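Local coordinates for shikimate dehydrogenase-like protein HI_0607 (Haemophilus influenzae, PDB 1NPY) that catalyses the NADP(+)-dependent oxidation of shikimate to 3-dehydroshikimate in vitro, though far less actively than classical AroE enzymes, so its biological substrate may differ, at residues Leu116-Val122 with Phe138-Glu144; Ile57-Ala61 with Gln246-His252; Leu12-Ser17 with Ala39-Ile45; Tyr26-Leu31 with Pro255-Leu259. All blocks are in the same frame, centred on the assembly; numbering follows the deposited sequence.

Interaction 1: Leu116-Val122 with Phe138-Glu144; sequences LNKNAKV and FKNSGFE
The ring of Phe143 lies flat against the backbone of Lys118. Lys118 CA sits 3.4 Å from the centroid of the Phe143 ring and only 8° off its normal, a CH-pi contact over the face. On the opposite face Phe138 points its CD1 edge at the ring centre, the two planes nearly perpendicular. Phe143 CG is anti to its carbonyl carbon (chi1 -74°), which brings the ring against the type I turn Asn117-Ala120. Leu116 CB meets Phe143 CZ near the ring plane at 3.8 Å, and Val122 lies across the Phe143 side chain, Val122 CG2 3.7 Å from Phe143 CD1. Leu116 CD1 goes on to touch Phe138 CE1 at 4.2 Å.

The outer side is looser and more polar. Lys118 CB touches Gly142 O at 3.7 Å, but the lysine chain then turns from the contact. A water joins the two backbones: it is 2.8 Å from Lys118 O, to which it can donate, and accepts from Glu144 N at 2.9 Å. Gly142 has positive phi and closes helix 131-140 in a Schellman motif, with Phe143 N bonded back to Phe138 O.

The contact joins the turn leading into strand 122-125 to the turn leaving helix 131-140, probably the first beta-alpha unit of a Rossmann-type NADP domain. Ile111 of helix 102-113 and Ile178 of strand 178-181 pack on Phe143, and Leu146 touches Val122 and Phe138.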
# COMPACT_ATOMS: atom_id res chain seq x y z
N LEU A 116 10.92 -12.54 6.20
CA LEU A 116 12.12 -11.78 5.90
C LEU A 116 12.90 -11.67 7.20
O LEU A 116 12.31 -11.49 8.26
CB LEU A 116 11.81 -10.38 5.36
CG LEU A 116 10.98 -10.44 4.07
CD1 LEU A 116 10.89 -9.08 3.44
CD2 LEU A 116 11.54 -11.43 3.04
N ASN A 117 14.21 -11.75 7.08
CA ASN A 117 15.17 -11.83 8.19
C ASN A 117 15.54 -10.42 8.64
O ASN A 117 16.19 -9.69 7.87
CB ASN A 117 16.39 -12.53 7.60
CG ASN A 117 17.52 -12.73 8.58
OD1 ASN A 117 18.54 -13.34 8.23
ND2 ASN A 117 17.35 -12.25 9.81
N LYS A 118 15.13 -10.01 9.84
CA LYS A 118 15.42 -8.66 10.32
C LYS A 118 16.91 -8.32 10.41
O LYS A 118 17.27 -7.16 10.51
CB LYS A 118 14.75 -8.38 11.67
CG LYS A 118 15.33 -9.17 12.84
CD LYS A 118 14.70 -8.82 14.16
CE LYS A 118 15.51 -9.36 15.35
NZ LYS A 118 17.00 -9.19 15.31
N ASN A 119 17.78 -9.33 10.35
CA ASN A 119 19.21 -9.08 10.36
C ASN A 119 19.78 -8.80 8.97
O ASN A 119 20.95 -8.47 8.81
CB ASN A 119 19.92 -10.29 10.97
CG ASN A 119 19.59 -10.45 12.43
OD1 ASN A 119 19.61 -9.47 13.17
ND2 ASN A 119 19.23 -11.67 12.84
N ALA A 120 18.95 -8.96 7.95
CA ALA A 120 19.38 -8.75 6.57
C ALA A 120 19.50 -7.26 6.25
O ALA A 120 18.76 -6.44 6.79
CB ALA A 120 18.39 -9.41 5.63
N LYS A 121 20.38 -6.95 5.31
CA LYS A 121 20.59 -5.60 4.81
C LYS A 121 19.55 -5.27 3.74
O LYS A 121 19.34 -6.07 2.81
CB LYS A 121 22.00 -5.45 4.24
CG LYS A 121 23.11 -5.41 5.29
CD LYS A 121 24.48 -5.66 4.67
CE LYS A 121 24.83 -4.59 3.65
NZ LYS A 121 26.25 -4.59 3.21
N VAL A 122 18.84 -4.17 3.95
CA VAL A 122 17.79 -3.71 3.03
C VAL A 122 18.22 -2.43 2.31
O VAL A 122 18.80 -1.55 2.92
CB VAL A 122 16.50 -3.39 3.82
CG1 VAL A 122 15.36 -3.00 2.87
CG2 VAL A 122 16.11 -4.61 4.65
N PHE A 138 9.46 -1.71 7.78
CA PHE A 138 10.71 -2.40 8.11
C PHE A 138 11.21 -2.01 9.49
O PHE A 138 11.63 -2.87 10.26
CB PHE A 138 11.76 -2.19 7.02
CG PHE A 138 11.61 -3.15 5.87
CD1 PHE A 138 12.08 -4.45 5.96
CD2 PHE A 138 10.99 -2.75 4.70
CE1 PHE A 138 11.95 -5.33 4.94
CE2 PHE A 138 10.88 -3.63 3.64
CZ PHE A 138 11.34 -4.92 3.76
N LYS A 139 11.12 -0.74 9.84
CA LYS A 139 11.68 -0.25 11.10
C LYS A 139 10.89 -0.89 12.22
O LYS A 139 11.47 -1.39 13.19
CB LYS A 139 11.54 1.27 11.18
CG LYS A 139 12.09 1.91 12.47
CD LYS A 139 13.61 1.85 12.44
CE LYS A 139 14.22 2.48 13.70
NZ LYS A 139 13.22 2.44 14.80
N ASN A 140 9.56 -0.88 12.10
CA ASN A 140 8.76 -1.39 13.21
C ASN A 140 8.72 -2.91 13.25
O ASN A 140 8.20 -3.49 14.20
CB ASN A 140 7.37 -0.78 13.17
CG ASN A 140 7.41 0.70 13.43
OD1 ASN A 140 8.38 1.22 13.98
ND2 ASN A 140 6.39 1.41 12.96
N SER A 141 9.27 -3.57 12.23
CA SER A 141 9.49 -5.00 12.23
C SER A 141 10.87 -5.39 12.75
O SER A 141 11.27 -6.56 12.64
CB SER A 141 9.29 -5.54 10.81
OG SER A 141 7.93 -5.37 10.41
N GLY A 142 11.66 -4.41 13.17
CA GLY A 142 12.93 -4.66 13.84
C GLY A 142 14.16 -4.67 12.95
O GLY A 142 15.23 -5.14 13.36
N PHE A 143 14.03 -4.14 11.74
CA PHE A 143 15.16 -4.11 10.82
C PHE A 143 15.96 -2.87 11.15
O PHE A 143 15.43 -1.75 11.16
CB PHE A 143 14.72 -4.04 9.35
CG PHE A 143 14.17 -5.34 8.83
CD1 PHE A 143 14.79 -5.97 7.77
CD2 PHE A 143 13.01 -5.90 9.34
CE1 PHE A 143 14.29 -7.16 7.28
CE2 PHE A 143 12.51 -7.11 8.88
CZ PHE A 143 13.14 -7.73 7.81
N GLU A 144 17.24 -3.07 11.46
CA GLU A 144 18.12 -1.95 11.74
C GLU A 144 19.04 -1.62 10.57
O GLU A 144 19.61 -0.54 10.54
CB GLU A 144 18.89 -2.21 13.04
CG GLU A 144 18.01 -2.37 14.27
CD GLU A 144 17.25 -1.11 14.69
OE1 GLU A 144 16.66 -1.14 15.79
OE2 GLU A 144 17.20 -0.08 13.96
O HOH W 1 18.53 -5.51 12.36

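Interaction 2: Ile57-Ala61 with Gln246-His252; sequences IRGCA and QFELYTH
Arg58 points its guanidinium at the carbonyls of Leu249 and Tyr250, at the C-terminal end of helix 235-251. Arg58 NE donates to Tyr250 O at 2.8 Å with an N-H...O angle of 159°. The oxygen lies close to the guanidinium plane, and NE approaches it in the carbonyl plane, on a lone pair. Arg58 NH2 adds weak bonds to Tyr250 O and to Leu249 O (3.1 Å). A bend at chi2 (53°) turns the arginine chain toward these carbonyls. Its positive charge would suit the helix end. A water between Arg58 NH2 and His252 NE2 extends the link outward.

Deeper in, the Tyr250 ring lies over Gly59. Gly59 CA is 3.8 Å from the centroid of the Tyr250 ring, a CH-pi contact over one face. The opposite face has Gln246 O above its rim. The bare CA of Gly59 leaves room for the ring. Gln246 NE2 packs at 3.5 Å against Ala61 CB and bonds to Thr89 OG1.

The helix segment lies on one face of the sheet of the substrate-binding domain, running nearly antiparallel (160°) to strand 59-61. Val91 of strand 89-93 and Cys9 of strand 7-12 also touch Tyr250, and Asp93 forms a salt bridge with Arg58 NH1.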
# COMPACT_ATOMS: atom_id res chain seq x y z
N ILE A 57 -22.21 6.59 6.52
CA ILE A 57 -21.43 5.75 5.61
C ILE A 57 -20.42 4.98 6.47
O ILE A 57 -19.78 5.54 7.33
CB ILE A 57 -20.79 6.67 4.54
CG1 ILE A 57 -21.91 7.21 3.64
CG2 ILE A 57 -19.65 5.98 3.83
CD1 ILE A 57 -21.52 8.21 2.58
N ARG A 58 -20.28 3.67 6.26
CA ARG A 58 -19.51 2.82 7.14
C ARG A 58 -18.00 2.90 7.00
O ARG A 58 -17.27 2.87 7.99
CB ARG A 58 -19.92 1.38 6.84
CG ARG A 58 -19.15 0.30 7.56
CD ARG A 58 -19.07 0.43 9.05
NE ARG A 58 -18.20 -0.59 9.61
CZ ARG A 58 -17.74 -0.63 10.84
NH1 ARG A 58 -18.02 0.34 11.70
NH2 ARG A 58 -16.94 -1.62 11.23
N GLY A 59 -17.54 3.03 5.76
CA GLY A 59 -16.12 2.85 5.50
C GLY A 59 -15.73 3.73 4.32
O GLY A 59 -16.51 3.88 3.40
N CYS A 60 -14.56 4.35 4.39
CA CYS A 60 -14.08 5.16 3.26
C CYS A 60 -12.57 5.02 3.04
O CYS A 60 -11.76 5.42 3.88
CB CYS A 60 -14.47 6.63 3.51
SG CYS A 60 -14.04 7.76 2.15
N ALA A 61 -12.20 4.54 1.86
CA ALA A 61 -10.81 4.54 1.44
C ALA A 61 -10.44 5.96 1.03
O ALA A 61 -11.27 6.71 0.54
CB ALA A 61 -10.51 3.54 0.33
N GLN A 246 -8.89 -3.37 4.55
CA GLN A 246 -10.03 -2.45 4.58
C GLN A 246 -11.34 -3.23 4.67
O GLN A 246 -12.20 -2.91 5.49
CB GLN A 246 -10.06 -1.53 3.37
CG GLN A 246 -8.87 -0.61 3.31
CD GLN A 246 -8.78 0.18 2.03
OE1 GLN A 246 -9.14 -0.34 0.97
NE2 GLN A 246 -8.29 1.42 2.11
N PHE A 247 -11.47 -4.26 3.85
CA PHE A 247 -12.71 -5.02 3.81
C PHE A 247 -13.03 -5.58 5.19
O PHE A 247 -14.18 -5.52 5.68
CB PHE A 247 -12.60 -6.12 2.77
CG PHE A 247 -13.85 -6.90 2.58
CD1 PHE A 247 -14.68 -6.63 1.50
CD2 PHE A 247 -14.20 -7.93 3.45
CE1 PHE A 247 -15.84 -7.33 1.30
CE2 PHE A 247 -15.39 -8.64 3.24
CZ PHE A 247 -16.18 -8.37 2.16
N GLU A 248 -11.99 -6.11 5.83
CA GLU A 248 -12.13 -6.71 7.15
C GLU A 248 -12.46 -5.65 8.20
O GLU A 248 -13.28 -5.86 9.09
CB GLU A 248 -10.88 -7.50 7.56
CG GLU A 248 -11.08 -8.30 8.84
CD GLU A 248 -9.84 -9.09 9.22
OE1 GLU A 248 -9.68 -9.54 10.38
OE2 GLU A 248 -9.00 -9.26 8.31
N LEU A 249 -11.87 -4.47 8.09
CA LEU A 249 -12.21 -3.39 9.00
C LEU A 249 -13.68 -2.99 8.88
O LEU A 249 -14.36 -2.71 9.86
CB LEU A 249 -11.29 -2.20 8.78
CG LEU A 249 -9.90 -2.36 9.37
CD1 LEU A 249 -8.93 -1.34 8.79
CD2 LEU A 249 -9.88 -2.26 10.89
N TYR A 250 -14.17 -2.92 7.65
CA TYR A 250 -15.53 -2.43 7.45
C TYR A 250 -16.59 -3.46 7.84
O TYR A 250 -17.63 -3.09 8.37
CB TYR A 250 -15.80 -2.03 6.01
CG TYR A 250 -14.84 -1.03 5.37
CD1 TYR A 250 -14.14 -0.09 6.10
CD2 TYR A 250 -14.66 -1.04 4.00
CE1 TYR A 250 -13.26 0.79 5.48
CE2 TYR A 250 -13.77 -0.18 3.36
CZ TYR A 250 -13.10 0.76 4.12
OH TYR A 250 -12.21 1.59 3.48
N THR A 251 -16.36 -4.74 7.50
CA THR A 251 -17.41 -5.77 7.57
C THR A 251 -17.27 -6.73 8.76
O THR A 251 -18.17 -7.54 9.01
CB THR A 251 -17.38 -6.68 6.37
OG1 THR A 251 -16.13 -7.39 6.36
CG2 THR A 251 -17.46 -5.90 5.06
N HIS A 252 -16.10 -6.75 9.36
CA HIS A 252 -15.71 -7.72 10.39
C HIS A 252 -15.60 -9.16 9.90
O HIS A 252 -15.65 -10.11 10.69
CB HIS A 252 -16.62 -7.65 11.61
CG HIS A 252 -16.53 -6.34 12.32
ND1 HIS A 252 -17.63 -5.56 12.59
CD2 HIS A 252 -15.45 -5.63 12.71
CE1 HIS A 252 -17.24 -4.46 13.18
NE2 HIS A 252 -15.92 -4.47 13.27
O HOH W 2 -15.68 -1.49 13.81

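Interaction 3: Leu12-Ser17 with Ala39-Ile45; sequences LSGRPS and AFTTQDI
Thr41 bridges two parallel strands with its side-chain hydroxyl, just past the last pairing of their backbones. Thr41 OG1 donates to Ser13 O at 2.8 Å, tilted 19° from the carbonyl plane. The hydroxyl is anti to the backbone N of Thr41 (chi1 -169°), which turns it toward Ser13 O.

The two strands, 7-12 and 35-40, are joined by helix 19-31 in a beta-alpha-beta crossover of the substrate-binding domain. Their last bridge pairs Leu12 with Phe40. Beyond it the backbone pairing weakens: Ser13 N reaches Phe40 O only at 3.4 Å, a weak bond. A water bridges here. It donates to Phe40 O at 2.8 Å and is also hydrogen-bonded to Ser13 OG.

Two apolar patches flank these polar links. On one, the branches of Leu12 spread apart. Leu12 CD2 lies 4.0 Å from both Phe40 CB and Thr42 CG2, while Leu12 CD1 meets Ile45 CD1 at 4.1 Å. Ala48 and Ile49 of helix 45-55 also pack on Leu12. On the other, Pro16 sets its ring beside the outer strand, with Pro16 CB 4.0 Å from Ala39 CB and CG against Thr41 CB.

Both segments then lead into helices. Ser17 OG caps Phe19 N, and Asp44 OD1 caps His47 N. Thr42 forms an ST turn just before, Thr42 OG1 accepting from Asp44 N at 2.9 Å.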
# COMPACT_ATOMS: atom_id res chain seq x y z
N LEU A 12 -12.55 7.93 -1.72
CA LEU A 12 -12.41 9.31 -2.17
C LEU A 12 -11.02 9.47 -2.77
O LEU A 12 -10.04 9.19 -2.11
CB LEU A 12 -12.56 10.29 -1.01
CG LEU A 12 -13.95 10.58 -0.49
CD1 LEU A 12 -13.83 11.31 0.82
CD2 LEU A 12 -14.81 11.40 -1.47
N SER A 13 -10.94 9.97 -4.00
CA SER A 13 -9.66 10.19 -4.68
C SER A 13 -9.86 11.30 -5.70
O SER A 13 -10.97 11.51 -6.19
CB SER A 13 -9.19 9.02 -5.54
OG SER A 13 -9.82 7.80 -5.23
N GLY A 14 -8.75 11.91 -6.10
CA GLY A 14 -8.80 12.92 -7.14
C GLY A 14 -9.04 12.30 -8.50
O GLY A 14 -9.65 12.94 -9.38
N ARG A 15 -8.62 11.04 -8.65
CA ARG A 15 -8.79 10.29 -9.89
C ARG A 15 -9.25 8.87 -9.56
O ARG A 15 -8.43 7.96 -9.42
CB ARG A 15 -7.49 10.26 -10.72
CG ARG A 15 -7.14 11.60 -11.36
CD ARG A 15 -8.27 12.33 -12.09
NE ARG A 15 -8.61 11.76 -13.39
CZ ARG A 15 -7.84 11.84 -14.47
NH1 ARG A 15 -6.65 12.43 -14.43
NH2 ARG A 15 -8.26 11.29 -15.60
N PRO A 16 -10.55 8.71 -9.37
CA PRO A 16 -11.08 7.39 -9.02
C PRO A 16 -10.75 6.28 -10.01
O PRO A 16 -10.69 6.47 -11.24
CB PRO A 16 -12.59 7.62 -8.95
CG PRO A 16 -12.80 9.09 -8.73
CD PRO A 16 -11.62 9.72 -9.44
N SER A 17 -10.49 5.12 -9.43
CA SER A 17 -10.27 3.89 -10.15
C SER A 17 -11.50 2.98 -9.98
O SER A 17 -12.39 3.25 -9.17
CB SER A 17 -9.00 3.22 -9.64
OG SER A 17 -9.03 1.81 -9.74
N ALA A 39 -16.77 4.23 -5.62
CA ALA A 39 -15.80 5.31 -5.63
C ALA A 39 -16.46 6.66 -5.90
O ALA A 39 -17.35 6.82 -6.75
CB ALA A 39 -14.75 5.04 -6.70
N PHE A 40 -15.96 7.66 -5.17
CA PHE A 40 -16.41 9.04 -5.30
C PHE A 40 -15.21 9.95 -5.46
O PHE A 40 -14.06 9.56 -5.26
CB PHE A 40 -17.19 9.48 -4.06
CG PHE A 40 -18.52 8.81 -3.84
CD1 PHE A 40 -19.71 9.48 -4.08
CD2 PHE A 40 -18.60 7.57 -3.24
CE1 PHE A 40 -20.94 8.89 -3.81
CE2 PHE A 40 -19.83 6.98 -2.96
CZ PHE A 40 -21.01 7.65 -3.24
N THR A 41 -15.45 11.19 -5.87
CA THR A 41 -14.44 12.23 -5.83
C THR A 41 -15.06 13.45 -5.16
O THR A 41 -16.24 13.49 -4.84
CB THR A 41 -13.90 12.58 -7.22
OG1 THR A 41 -12.73 13.42 -7.12
CG2 THR A 41 -14.98 13.33 -8.00
N THR A 42 -14.20 14.43 -4.89
CA THR A 42 -14.61 15.66 -4.25
C THR A 42 -13.56 16.72 -4.47
O THR A 42 -12.40 16.40 -4.80
CB THR A 42 -14.81 15.45 -2.72
OG1 THR A 42 -15.32 16.62 -2.07
CG2 THR A 42 -13.48 15.18 -2.02
N GLN A 43 -14.01 17.96 -4.38
CA GLN A 43 -13.11 19.11 -4.31
C GLN A 43 -13.20 19.81 -2.96
O GLN A 43 -12.65 20.89 -2.76
CB GLN A 43 -13.41 20.10 -5.44
CG GLN A 43 -13.26 19.52 -6.84
CD GLN A 43 -13.40 20.62 -7.86
OE1 GLN A 43 -14.51 20.96 -8.27
NE2 GLN A 43 -12.28 21.26 -8.19
N ASP A 44 -13.82 19.15 -1.98
CA ASP A 44 -13.96 19.70 -0.64
C ASP A 44 -13.87 18.61 0.42
O ASP A 44 -14.91 18.15 0.92
CB ASP A 44 -15.34 20.36 -0.55
CG ASP A 44 -15.62 21.08 0.75
OD1 ASP A 44 -14.85 21.05 1.74
OD2 ASP A 44 -16.67 21.74 0.84
N ILE A 45 -12.64 18.21 0.74
CA ILE A 45 -12.38 17.10 1.66
C ILE A 45 -13.08 17.32 2.99
O ILE A 45 -13.61 16.35 3.58
CB ILE A 45 -10.85 16.81 1.79
CG1 ILE A 45 -10.55 15.47 2.46
CG2 ILE A 45 -10.18 17.91 2.58
CD1 ILE A 45 -11.26 14.29 1.82
O HOH W 3 -12.40 7.26 -5.33

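Interaction 4: Tyr26-Leu31 with Pro255-Leu259; sequences YLYDKL and PSDEL
Apolar helix-to-helix packing joins the C-terminal half of helix 19-31 to the start of helix 257-268, away from the annotated sites. Leu259 is central. Its side chain enters between Leu27, Lys30 and Leu31 of the first helix. Leu27 CD2 rests 3.9 Å from Leu259 CG, and the two leucines lie alongside, pointing opposite ways. Leu259 CD2 lies 3.6 Å from Lys30 CB, while its CD1 runs beside the CB and CG of the lysine. Leu31 CD2 closes a third side, 4.1 Å from Leu259 CD2.

Lys30 gives only the inner part of its chain to this contact. The chain bends at chi2 (-74°) and its outer part turns from the contact, and CG lies over one face of the Tyr26 ring. Tyr26 itself turns an edge toward Leu259 O, with Tyr26 CE2 4.5 Å from that oxygen.

After 223 intervening residues the chain thus returns, and its C-terminal helix packs on helix 19-31 of the substrate-binding domain. This second helix begins with an N-cap. Ser256 OG accepts from Leu259 N at 3.0 Å with an N-H...O angle of 165°. This bond ties together the first turn, from which Leu259 projects.

Pro255, just before the cap, adds a second apolar surface. Pro255 CB is 4.0 Å from Leu27 CD2, and the proline stands roughly perpendicular to the Leu27 side chain. Leu31 CD1 reaches Pro255 CG at 4.2 Å. Phe247 of helix 235-251 touches Leu27, Leu31 and Pro255, while Ala263 of helix 257-268 packs on Leu27 and Tyr26.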
# COMPACT_ATOMS: atom_id res chain seq x y z
N TYR A 26 -17.88 -7.58 -5.44
CA TYR A 26 -17.80 -9.02 -5.64
C TYR A 26 -17.79 -9.80 -4.33
O TYR A 26 -18.53 -10.79 -4.17
CB TYR A 26 -16.55 -9.34 -6.45
CG TYR A 26 -16.37 -10.80 -6.80
CD1 TYR A 26 -16.97 -11.37 -7.92
CD2 TYR A 26 -15.57 -11.61 -6.01
CE1 TYR A 26 -16.78 -12.72 -8.25
CE2 TYR A 26 -15.38 -12.96 -6.32
CZ TYR A 26 -15.98 -13.50 -7.44
OH TYR A 26 -15.76 -14.84 -7.74
N LEU A 27 -16.94 -9.35 -3.41
CA LEU A 27 -16.87 -10.03 -2.11
C LEU A 27 -18.14 -9.87 -1.30
O LEU A 27 -18.53 -10.82 -0.62
CB LEU A 27 -15.65 -9.56 -1.33
CG LEU A 27 -14.30 -9.97 -1.92
CD1 LEU A 27 -13.13 -9.20 -1.35
CD2 LEU A 27 -14.12 -11.48 -1.78
N TYR A 28 -18.81 -8.71 -1.30
CA TYR A 28 -20.09 -8.62 -0.59
C TYR A 28 -21.09 -9.66 -1.07
O TYR A 28 -21.76 -10.30 -0.29
CB TYR A 28 -20.77 -7.25 -0.71
CG TYR A 28 -19.93 -6.10 -0.25
CD1 TYR A 28 -19.14 -6.14 0.88
CD2 TYR A 28 -19.99 -4.89 -0.93
CE1 TYR A 28 -18.39 -5.03 1.29
CE2 TYR A 28 -19.30 -3.77 -0.50
CZ TYR A 28 -18.47 -3.84 0.59
OH TYR A 28 -17.72 -2.76 1.02
N ASP A 29 -21.15 -9.82 -2.39
CA ASP A 29 -22.03 -10.80 -2.97
C ASP A 29 -21.69 -12.22 -2.49
O ASP A 29 -22.59 -12.95 -2.06
CB ASP A 29 -22.00 -10.66 -4.48
CG ASP A 29 -22.87 -11.69 -5.15
OD1 ASP A 29 -24.10 -11.58 -4.95
OD2 ASP A 29 -22.39 -12.63 -5.80
N LYS A 30 -20.42 -12.60 -2.60
CA LYS A 30 -19.98 -13.95 -2.27
C LYS A 30 -20.16 -14.27 -0.79
O LYS A 30 -20.42 -15.43 -0.45
CB LYS A 30 -18.53 -14.22 -2.70
CG LYS A 30 -18.32 -14.18 -4.21
CD LYS A 30 -18.90 -15.43 -4.86
CE LYS A 30 -18.67 -15.55 -6.35
NZ LYS A 30 -18.66 -17.00 -6.71
N LEU A 31 -20.03 -13.26 0.08
CA LEU A 31 -20.13 -13.46 1.52
C LEU A 31 -21.52 -13.20 2.12
O LEU A 31 -21.71 -13.36 3.33
CB LEU A 31 -19.09 -12.61 2.25
CG LEU A 31 -17.64 -13.09 2.23
CD1 LEU A 31 -16.77 -12.19 3.09
CD2 LEU A 31 -17.52 -14.50 2.76
N PRO A 255 -12.24 -12.39 4.12
CA PRO A 255 -12.57 -13.41 3.12
C PRO A 255 -11.45 -14.44 3.06
O PRO A 255 -10.30 -14.11 3.36
CB PRO A 255 -12.68 -12.63 1.81
CG PRO A 255 -12.73 -11.24 2.22
CD PRO A 255 -11.97 -11.08 3.50
N SER A 256 -11.81 -15.65 2.66
CA SER A 256 -10.86 -16.73 2.44
C SER A 256 -9.88 -16.37 1.34
O SER A 256 -10.18 -15.57 0.46
CB SER A 256 -11.57 -18.00 1.98
OG SER A 256 -12.11 -17.85 0.67
N ASP A 257 -8.74 -17.05 1.38
CA ASP A 257 -7.71 -16.86 0.36
C ASP A 257 -8.28 -17.20 -1.01
O ASP A 257 -7.96 -16.52 -1.99
CB ASP A 257 -6.50 -17.75 0.63
CG ASP A 257 -5.75 -17.39 1.90
OD1 ASP A 257 -5.76 -16.21 2.33
OD2 ASP A 257 -5.10 -18.28 2.46
N GLU A 258 -9.13 -18.22 -1.10
CA GLU A 258 -9.72 -18.60 -2.38
C GLU A 258 -10.60 -17.49 -2.93
O GLU A 258 -10.43 -17.10 -4.10
CB GLU A 258 -10.50 -19.92 -2.33
CG GLU A 258 -11.22 -20.27 -3.62
CD GLU A 258 -11.90 -21.62 -3.65
OE1 GLU A 258 -11.88 -22.35 -2.63
OE2 GLU A 258 -12.43 -21.96 -4.73
N LEU A 259 -11.44 -16.90 -2.08
CA LEU A 259 -12.27 -15.82 -2.58
C LEU A 259 -11.46 -14.57 -2.88
O LEU A 259 -11.78 -13.85 -3.82
CB LEU A 259 -13.37 -15.43 -1.60
CG LEU A 259 -14.80 -15.27 -2.11
CD1 LEU A 259 -15.34 -16.42 -2.95
CD2 LEU A 259 -15.62 -15.13 -0.82

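Interactions 2, 3 and 4 gather round the substrate-binding domain, while interaction 1 lies in the NADP domain, its centre 30 to 35 Å from the centres of the others. Interactions 2 and 3 meet in one sheet, where Ala61 O lies 2.9 Å from Leu12 N, a probable hydrogen bond. Interactions 2 and 4 meet through Phe247, with Phe247 CE1 3.4 Å from Leu27 CB. The side chain of Gln246 is about 8 Å from that of the inferred catalytic Lys67 and about 7 Å from that of Asp103, the inferred substrate-binding residue. The Ser13 side chain is also about 8 Å from that of Lys67. The Phe138 side chain is about 10 Å from that of Met130, a probable NADP(+) contact.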